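Local coordinates for dihydrolipoyl dehydrogenase (Elizabethkingia anophelis NUHP1, PDB 6UZI), which probably catalyses the NAD(+)-dependent oxidation of protein-bound dihydrolipoyl groups to lipoyl groups, using one FAD per subunit, at residues Lys231-Lys235 with Gln236-Phe240; Glu69-Lys72 with His73-Thr77; Asp222-Leu225 with Ser226-Gln230. All coordinates share one frame; numbering follows the deposited sequence.

Contact 1. Residues Lys231-Lys235 with Gln236-Phe240; sequences KTLKK and QGMKF
The carbonyls of Leu233 and Lys234 catch the chain as it turns out of its helix, and the backbone bonds here form a Schellman motif. Met238 N reaches five residues back to Leu233 O at 3.0 Å, while inside that bond Gly237 N donates to Lys234 O, also at 3.0 Å but from above the carbonyl plane. Gly237, with its positive phi of 116°, is the residue that leaves helical geometry, as the motif requires. Gln236 N adds only weak bonds, to Thr232 O and Leu233 O, and the CA-H of Lys234 points almost straight at Met238 O.

One side-chain hydrogen bond runs along the last turn. Thr232 and Gln236 point the same way, and Gln236 NE2 donates to Thr232 OG1 at 3.1 Å, with the hydroxyl close to the amide plane. The same hydroxyl also bonds Asp402, which forms a salt bridge with Lys235.

Apolar contacts lie beyond the turn. Phe240 swings its ring back toward the helix, so that Leu233 CB meets CZ at the ring edge, 3.9 Å away. Lys234 CG stands 3.9 Å from Phe240 CD1, approaching obliquely. Leu233 CD1 comes within 4.3 Å of Met238 SD.

This is the helix-to-strand joint of a beta-alpha-beta unit in the Rossmann-type domain that probably binds NAD(+). Met238 leans on Ser199 of helix 192-203 and on Val208 and Val210 of strand 207-211. Phe240 rests on Leu195, a predicted NAD(+)-site residue, and Lys239 pairs with strand 207-211 to bring 239-241 in at the edge of the parallel sheet.

Contact 2. Residues Glu69-Lys72 with His73-Thr77; sequences ENAK and HTFAT
His73 and Glu69 join across one helical turn: ND1 donates to Glu69 OE2 at 2.6 Å along a nearly straight path of 172°. The oxygen lies in the ring plane of His73 but is itself met from above the carboxylate plane, the two flat groups being turned 57° apart. Glu69 reaches this position by bending at its second torsion, which folds its carboxylate over toward the ring edge. Such a partner would probably favour a positively charged imidazole; Lys72 runs beside the ring with CG over one face, and its NZ, 4.0 Å from His73 NE2, would probably oppose that charge. The backbone N of His73 gives a weak bond to Glu69 O and a better one to Asn70 O at 3.1 Å.

Thr74 leaves helical angles and so ends helix 55-73, the long helix of the FAD-binding part that begins at Cys55 of the redox-active disulfide. Its N bonds Asn70 O at 2.7 Å. Its hydroxyl, set between the backbone N and the carbonyl carbon (chi1 65°), donates to the same oxygen at 2.8 Å from above the carbonyl plane. Asn70 O is thus gripped by three donors, with a weak fourth from Phe75 N.

Phe75 lays a ring face on the helix, Ala71 CA standing 3.5 Å from the centroid almost along the ring normal, a CH-pi contact. Ala71 CB meets CE2 at 3.7 Å. Ile82 also packs on both residues, and here the two subunits meet: Phe75 touches Ala71 of the second subunit, and Ala71 touches its Phe75. Farther on, Thr77 O is hydrogen-bonded to Gln91 of the second subunit.

Contact 3. Residues Asp222-Leu225 with Ser226-Gln230; sequences DGTL and SKELQ
Thr224 and Glu228 lie side by side in the first turns of helix 223-236, and how each is turned decides what they touch. Thr224 has CG2 anti to its own amide nitrogen and OG1 beside that nitrogen (chi1 -66°). The methyl therefore runs down the helix to Glu228 CG, 4.2 Å away, while the hydroxyl stays at the helix start and bonds Lys406. Glu228 bends at chi2 (-72°), carrying its carboxylate off from the first turn while CG remains beside Thr224.

Asp222 is the N-cap. Its OD2 accepts from Thr224 N at 2.9 Å on the anti side, somewhat out of the carboxylate plane; the same oxygen forms a salt bridge with Lys406, and OD1 takes the backbone N of Glu372. Its main-chain O starts the helical ladder, bonded by Ser226 N at 3.1 Å. The next rungs are regular, Lys227 N to Gly223 O at 2.9 Å and Glu228 N to Thr224 O at 2.8 Å.

Ser226 holds OG beside its own backbone N and spends that hydroxyl on Ile217 O, tying the helix to the preceding loop. Leu225 and Leu229, one turn apart, both touch Val365 of strand 364-369.

The helix is the crossover between strands 207-211 and 239-241. One side lies against the antiparallel sheet of the dimerisation domain: Leu225 and Glu228 meet Ile422 of strand 416-423, and Thr224 and Glu228 meet Val404 of strand 404-410. Leu229 also approaches Leu195 of helix 192-203, a predicted NAD(+)-site residue.

How the contacts relate
Following the chain, contact 2 comes first, then contact 3, then contact 1; none nests in or crosses another, and each closes only a helical turn or a helix end, since its two segments adjoin. Contact 2 finishes helix 55-73 at the subunit interface. Contacts 3 and 1 share helix 223-236: contact 3 sets its start against the antiparallel sheet of the dimerisation domain, and contact 1 leads the chain from its end into strand 239-241, at the edge of the parallel sheet. They touch directly where Phe240 CD1 packs on Gln230 CG at 3.9 Å. Contact 2 touches neither, its nearest atoms being about 6 Å from contact 1.

Contact 1. Residues Lys231-Lys235 with Gln236-Phe240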
loop_
_atom_site.group_PDB
_atom_site.type_symbol
_atom_site.label_atom_id
_atom_site.label_comp_id
_atom_site.label_asym_id
_atom_site.label_seq_id
_atom_site.Cartn_x
_atom_site.Cartn_y
_atom_site.Cartn_z
ATOM N N LYS A 231 -12.568 17.092 6.535
ATOM C CA LYS A 231 -12.819 17.684 5.221
ATOM C C LYS A 231 -13.285 16.640 4.203
ATOM O O LYS A 231 -14.236 16.880 3.448
ATOM C CB LYS A 231 -11.552 18.384 4.728
ATOM C CG LYS A 231 -11.670 19.052 3.379
ATOM C CD LYS A 231 -10.342 19.689 2.995
ATOM C CE LYS A 231 -10.147 19.670 1.486
ATOM N NZ LYS A 231 -8.863 20.289 1.033
ATOM N N THR A 232 -12.658 15.460 4.190
ATOM C CA THR A 232 -13.015 14.462 3.187
ATOM C C THR A 232 -14.284 13.720 3.584
ATOM O O THR A 232 -15.101 13.379 2.724
ATOM C CB THR A 232 -11.840 13.484 2.950
ATOM O OG1 THR A 232 -12.206 12.500 1.972
ATOM C CG2 THR A 232 -11.426 12.764 4.229
ATOM N N LEU A 233 -14.472 13.466 4.876
ATOM C CA LEU A 233 -15.686 12.787 5.310
ATOM C C LEU A 233 -16.924 13.653 5.082
ATOM O O LEU A 233 -17.978 13.141 4.687
ATOM C CB LEU A 233 -15.540 12.371 6.774
ATOM C CG LEU A 233 -14.603 11.182 7.022
ATOM C CD1 LEU A 233 -14.499 10.844 8.505
ATOM C CD2 LEU A 233 -15.041 9.959 6.228
ATOM N N LYS A 234 -16.806 14.973 5.285
ATOM C CA LYS A 234 -17.910 15.863 4.927
ATOM C C LYS A 234 -18.198 15.784 3.439
ATOM O O LYS A 234 -19.361 15.746 3.023
ATOM C CB LYS A 234 -17.611 17.328 5.302
ATOM C CG LYS A 234 -17.699 17.730 6.795
ATOM C CD LYS A 234 -17.730 19.278 6.927
ATOM C CE LYS A 234 -17.563 19.780 8.366
ATOM N NZ LYS A 234 -18.794 19.670 9.175
ATOM N N LYS A 235 -17.145 15.743 2.625
ATOM C CA LYS A 235 -17.313 15.645 1.185
ATOM C C LYS A 235 -18.039 14.369 0.808
ATOM O O LYS A 235 -18.757 14.342 -0.194
ATOM C CB LYS A 235 -15.945 15.729 0.500
ATOM C CG LYS A 235 -15.973 15.814 -1.018
ATOM C CD LYS A 235 -14.552 15.921 -1.561
ATOM C CE LYS A 235 -14.031 14.599 -2.089
ATOM N NZ LYS A 235 -13.075 14.834 -3.212
ATOM N N GLN A 236 -17.902 13.323 1.617
ATOM C CA GLN A 236 -18.563 12.049 1.369
ATOM C C GLN A 236 -19.993 12.011 1.883
ATOM O O GLN A 236 -20.713 11.053 1.583
ATOM C CB GLN A 236 -17.761 10.927 2.023
ATOM C CG GLN A 236 -16.363 10.808 1.463
ATOM C CD GLN A 236 -15.503 9.841 2.231
ATOM O OE1 GLN A 236 -15.991 8.857 2.790
ATOM N NE2 GLN A 236 -14.209 10.139 2.300
ATOM N N GLY A 237 -20.418 13.009 2.651
ATOM C CA GLY A 237 -21.783 13.083 3.131
ATOM C C GLY A 237 -21.940 13.002 4.633
ATOM O O GLY A 237 -23.066 13.177 5.130
ATOM N N MET A 238 -20.876 12.739 5.387
ATOM C CA MET A 238 -21.010 12.656 6.833
ATOM C C MET A 238 -21.206 14.055 7.412
ATOM O O MET A 238 -20.599 15.029 6.956
ATOM C CB MET A 238 -19.783 11.985 7.451
ATOM C CG MET A 238 -20.035 11.360 8.820
ATOM S SD MET A 238 -18.651 10.355 9.397
ATOM C CE MET A 238 -18.737 8.911 8.341
ATOM N N LYS A 239 -22.075 14.154 8.407
ATOM C CA LYS A 239 -22.322 15.398 9.116
ATOM C C LYS A 239 -21.662 15.342 10.489
ATOM O O LYS A 239 -21.564 14.275 11.099
ATOM C CB LYS A 239 -23.830 15.658 9.261
ATOM C CG LYS A 239 -24.585 15.829 7.940
ATOM C CD LYS A 239 -24.523 17.265 7.443
ATOM C CE LYS A 239 -25.098 17.410 6.034
ATOM N NZ LYS A 239 -24.154 16.953 4.961
ATOM N N PHE A 240 -21.180 16.493 10.958
ATOM C CA PHE A 240 -20.456 16.569 12.222
ATOM C C PHE A 240 -21.030 17.675 13.092
ATOM O O PHE A 240 -21.107 18.833 12.665
ATOM C CB PHE A 240 -18.968 16.814 11.988
ATOM C CG PHE A 240 -18.261 15.649 11.376
ATOM C CD1 PHE A 240 -18.154 15.534 10.000
ATOM C CD2 PHE A 240 -17.712 14.661 12.171
ATOM C CE1 PHE A 240 -17.507 14.452 9.430
ATOM C CE2 PHE A 240 -17.067 13.588 11.610
ATOM C CZ PHE A 240 -16.967 13.485 10.231
#

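Contact 2. Residues Glu69-Lys72 with His73-Thr77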
loop_
_atom_site.group_PDB
_atom_site.type_symbol
_atom_site.label_atom_id
_atom_site.label_comp_id
_atom_site.label_asym_id
_atom_site.label_seq_id
_atom_site.Cartn_x
_atom_site.Cartn_y
_atom_site.Cartn_z
ATOM N N GLU A 69 -19.741 1.855 -2.908
ATOM C CA GLU A 69 -19.575 3.283 -3.166
ATOM C C GLU A 69 -19.090 3.538 -4.586
ATOM O O GLU A 69 -19.588 4.438 -5.272
ATOM C CB GLU A 69 -18.596 3.890 -2.163
ATOM C CG GLU A 69 -18.050 5.231 -2.599
ATOM C CD GLU A 69 -19.016 6.373 -2.353
ATOM O OE1 GLU A 69 -19.874 6.247 -1.449
ATOM O OE2 GLU A 69 -18.916 7.389 -3.075
ATOM N N ASN A 70 -18.119 2.755 -5.049
ATOM C CA ASN A 70 -17.619 2.942 -6.404
ATOM C C ASN A 70 -18.713 2.668 -7.425
ATOM O O ASN A 70 -18.951 3.478 -8.329
ATOM C CB ASN A 70 -16.415 2.033 -6.645
ATOM C CG ASN A 70 -15.239 2.402 -5.778
ATOM O OD1 ASN A 70 -14.942 3.581 -5.584
ATOM N ND2 ASN A 70 -14.565 1.391 -5.234
ATOM N N ALA A 71 -19.414 1.540 -7.269
ATOM C CA ALA A 71 -20.454 1.164 -8.220
ATOM C C ALA A 71 -21.529 2.238 -8.334
ATOM O O ALA A 71 -22.037 2.505 -9.430
ATOM C CB ALA A 71 -21.071 -0.172 -7.807
ATOM N N LYS A 72 -21.848 2.903 -7.223
ATOM C CA LYS A 72 -22.931 3.876 -7.230
ATOM C C LYS A 72 -22.501 5.219 -7.808
ATOM O O LYS A 72 -23.342 5.947 -8.340
ATOM C CB LYS A 72 -23.479 4.065 -5.810
ATOM C CG LYS A 72 -24.795 4.830 -5.744
ATOM C CD LYS A 72 -25.388 4.884 -4.337
ATOM C CE LYS A 72 -24.506 5.676 -3.377
ATOM N NZ LYS A 72 -25.207 6.065 -2.113
ATOM N N HIS A 73 -21.212 5.566 -7.724
ATOM C CA HIS A 73 -20.776 6.919 -8.034
ATOM C C HIS A 73 -19.704 7.035 -9.101
ATOM O O HIS A 73 -19.573 8.119 -9.684
ATOM C CB HIS A 73 -20.258 7.612 -6.765
ATOM C CG HIS A 73 -21.333 7.910 -5.769
ATOM N ND1 HIS A 73 -21.122 7.859 -4.410
ATOM C CD2 HIS A 73 -22.631 8.257 -5.937
ATOM C CE1 HIS A 73 -22.244 8.159 -3.781
ATOM N NE2 HIS A 73 -23.175 8.405 -4.685
ATOM N N THR A 74 -18.943 5.974 -9.390
ATOM C CA THR A 74 -17.821 6.088 -10.312
ATOM C C THR A 74 -17.875 5.137 -11.499
ATOM O O THR A 74 -17.096 5.323 -12.443
ATOM C CB THR A 74 -16.489 5.862 -9.582
ATOM O OG1 THR A 74 -16.427 4.516 -9.103
ATOM C CG2 THR A 74 -16.357 6.803 -8.406
ATOM N N PHE A 75 -18.751 4.129 -11.484
ATOM C CA PHE A 75 -18.728 3.120 -12.541
ATOM C C PHE A 75 -19.023 3.721 -13.912
ATOM O O PHE A 75 -18.417 3.319 -14.912
ATOM C CB PHE A 75 -19.712 1.995 -12.225
ATOM C CG PHE A 75 -19.104 0.855 -11.460
ATOM C CD1 PHE A 75 -17.903 1.014 -10.788
ATOM C CD2 PHE A 75 -19.726 -0.384 -11.428
ATOM C CE1 PHE A 75 -17.343 -0.041 -10.084
ATOM C CE2 PHE A 75 -19.174 -1.439 -10.732
ATOM C CZ PHE A 75 -17.979 -1.269 -10.058
ATOM N N ALA A 76 -19.949 4.681 -13.984
ATOM C CA ALA A 76 -20.250 5.313 -15.265
ATOM C C ALA A 76 -19.027 6.023 -15.829
ATOM O O ALA A 76 -18.718 5.896 -17.019
ATOM C CB ALA A 76 -21.411 6.292 -15.111
ATOM N N THR A 77 -18.310 6.768 -14.981
ATOM C CA THR A 77 -17.077 7.415 -15.413
ATOM C C THR A 77 -16.037 6.380 -15.819
ATOM O O THR A 77 -15.298 6.574 -16.793
ATOM C CB THR A 77 -16.544 8.314 -14.290
ATOM O OG1 THR A 77 -17.553 9.251 -13.900
ATOM C CG2 THR A 77 -15.318 9.083 -14.740
#

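Contact 3. Residues Asp222-Leu225 with Ser226-Gln230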
loop_
_atom_site.group_PDB
_atom_site.type_symbol
_atom_site.label_atom_id
_atom_site.label_comp_id
_atom_site.label_asym_id
_atom_site.label_seq_id
_atom_site.Cartn_x
_atom_site.Cartn_y
_atom_site.Cartn_z
ATOM N N ASP A 222 -2.150 13.842 14.486
ATOM C CA ASP A 222 -1.675 15.142 14.052
ATOM C C ASP A 222 -2.849 16.008 13.607
ATOM O O ASP A 222 -3.785 15.522 12.960
ATOM C CB ASP A 222 -0.680 14.973 12.909
ATOM C CG ASP A 222 -0.052 16.270 12.504
ATOM O OD1 ASP A 222 1.032 16.586 13.038
ATOM O OD2 ASP A 222 -0.658 16.977 11.670
ATOM N N GLY A 223 -2.793 17.299 13.962
ATOM C CA GLY A 223 -3.900 18.202 13.674
ATOM C C GLY A 223 -4.233 18.315 12.197
ATOM O O GLY A 223 -5.400 18.490 11.831
ATOM N N THR A 224 -3.222 18.236 11.331
ATOM C CA THR A 224 -3.483 18.253 9.897
ATOM C C THR A 224 -4.357 17.083 9.496
ATOM O O THR A 224 -5.275 17.229 8.678
ATOM C CB THR A 224 -2.169 18.222 9.121
ATOM O OG1 THR A 224 -1.453 19.438 9.362
ATOM C CG2 THR A 224 -2.432 18.056 7.627
ATOM N N LEU A 225 -4.080 15.908 10.058
ATOM C CA LEU A 225 -4.896 14.743 9.755
ATOM C C LEU A 225 -6.322 14.932 10.254
ATOM O O LEU A 225 -7.283 14.559 9.573
ATOM C CB LEU A 225 -4.255 13.501 10.366
ATOM C CG LEU A 225 -2.815 13.237 9.930
ATOM C CD1 LEU A 225 -2.350 11.897 10.483
ATOM C CD2 LEU A 225 -2.681 13.305 8.413
ATOM N N SER A 226 -6.474 15.510 11.446
ATOM C CA SER A 226 -7.805 15.815 11.962
ATOM C C SER A 226 -8.563 16.704 10.985
ATOM O O SER A 226 -9.723 16.443 10.652
ATOM C CB SER A 226 -7.682 16.501 13.323
ATOM O OG SER A 226 -7.288 15.597 14.332
ATOM N N LYS A 227 -7.899 17.751 10.498
ATOM C CA LYS A 227 -8.516 18.689 9.568
ATOM C C LYS A 227 -8.877 17.999 8.256
ATOM O O LYS A 227 -10.005 18.123 7.764
ATOM C CB LYS A 227 -7.557 19.863 9.345
ATOM C CG LYS A 227 -8.098 21.026 8.548
ATOM C CD LYS A 227 -7.205 22.245 8.723
ATOM C CE LYS A 227 -7.409 23.257 7.606
ATOM N NZ LYS A 227 -6.865 22.754 6.314
ATOM N N GLU A 228 -7.923 17.271 7.670
ATOM C CA GLU A 228 -8.146 16.639 6.370
ATOM C C GLU A 228 -9.184 15.520 6.436
ATOM O O GLU A 228 -9.942 15.323 5.480
ATOM C CB GLU A 228 -6.825 16.123 5.816
ATOM C CG GLU A 228 -5.890 17.245 5.449
ATOM C CD GLU A 228 -6.344 17.980 4.203
ATOM O OE1 GLU A 228 -6.936 17.331 3.314
ATOM O OE2 GLU A 228 -6.122 19.206 4.115
ATOM N N LEU A 229 -9.231 14.765 7.538
ATOM C CA LEU A 229 -10.221 13.695 7.623
ATOM C C LEU A 229 -11.633 14.259 7.697
ATOM O O LEU A 229 -12.529 13.797 6.983
ATOM C CB LEU A 229 -9.951 12.793 8.829
ATOM C CG LEU A 229 -10.875 11.569 8.952
ATOM C CD1 LEU A 229 -10.825 10.704 7.692
ATOM C CD2 LEU A 229 -10.543 10.739 10.180
ATOM N N GLN A 230 -11.844 15.289 8.514
ATOM C CA GLN A 230 -13.172 15.889 8.569
ATOM C C GLN A 230 -13.544 16.495 7.225
ATOM O O GLN A 230 -14.700 16.408 6.800
ATOM C CB GLN A 230 -13.254 16.931 9.683
ATOM C CG GLN A 230 -14.681 17.408 9.951
ATOM C CD GLN A 230 -14.751 18.561 10.938
ATOM O OE1 GLN A 230 -13.793 18.842 11.656
ATOM N NE2 GLN A 230 -15.897 19.228 10.984
#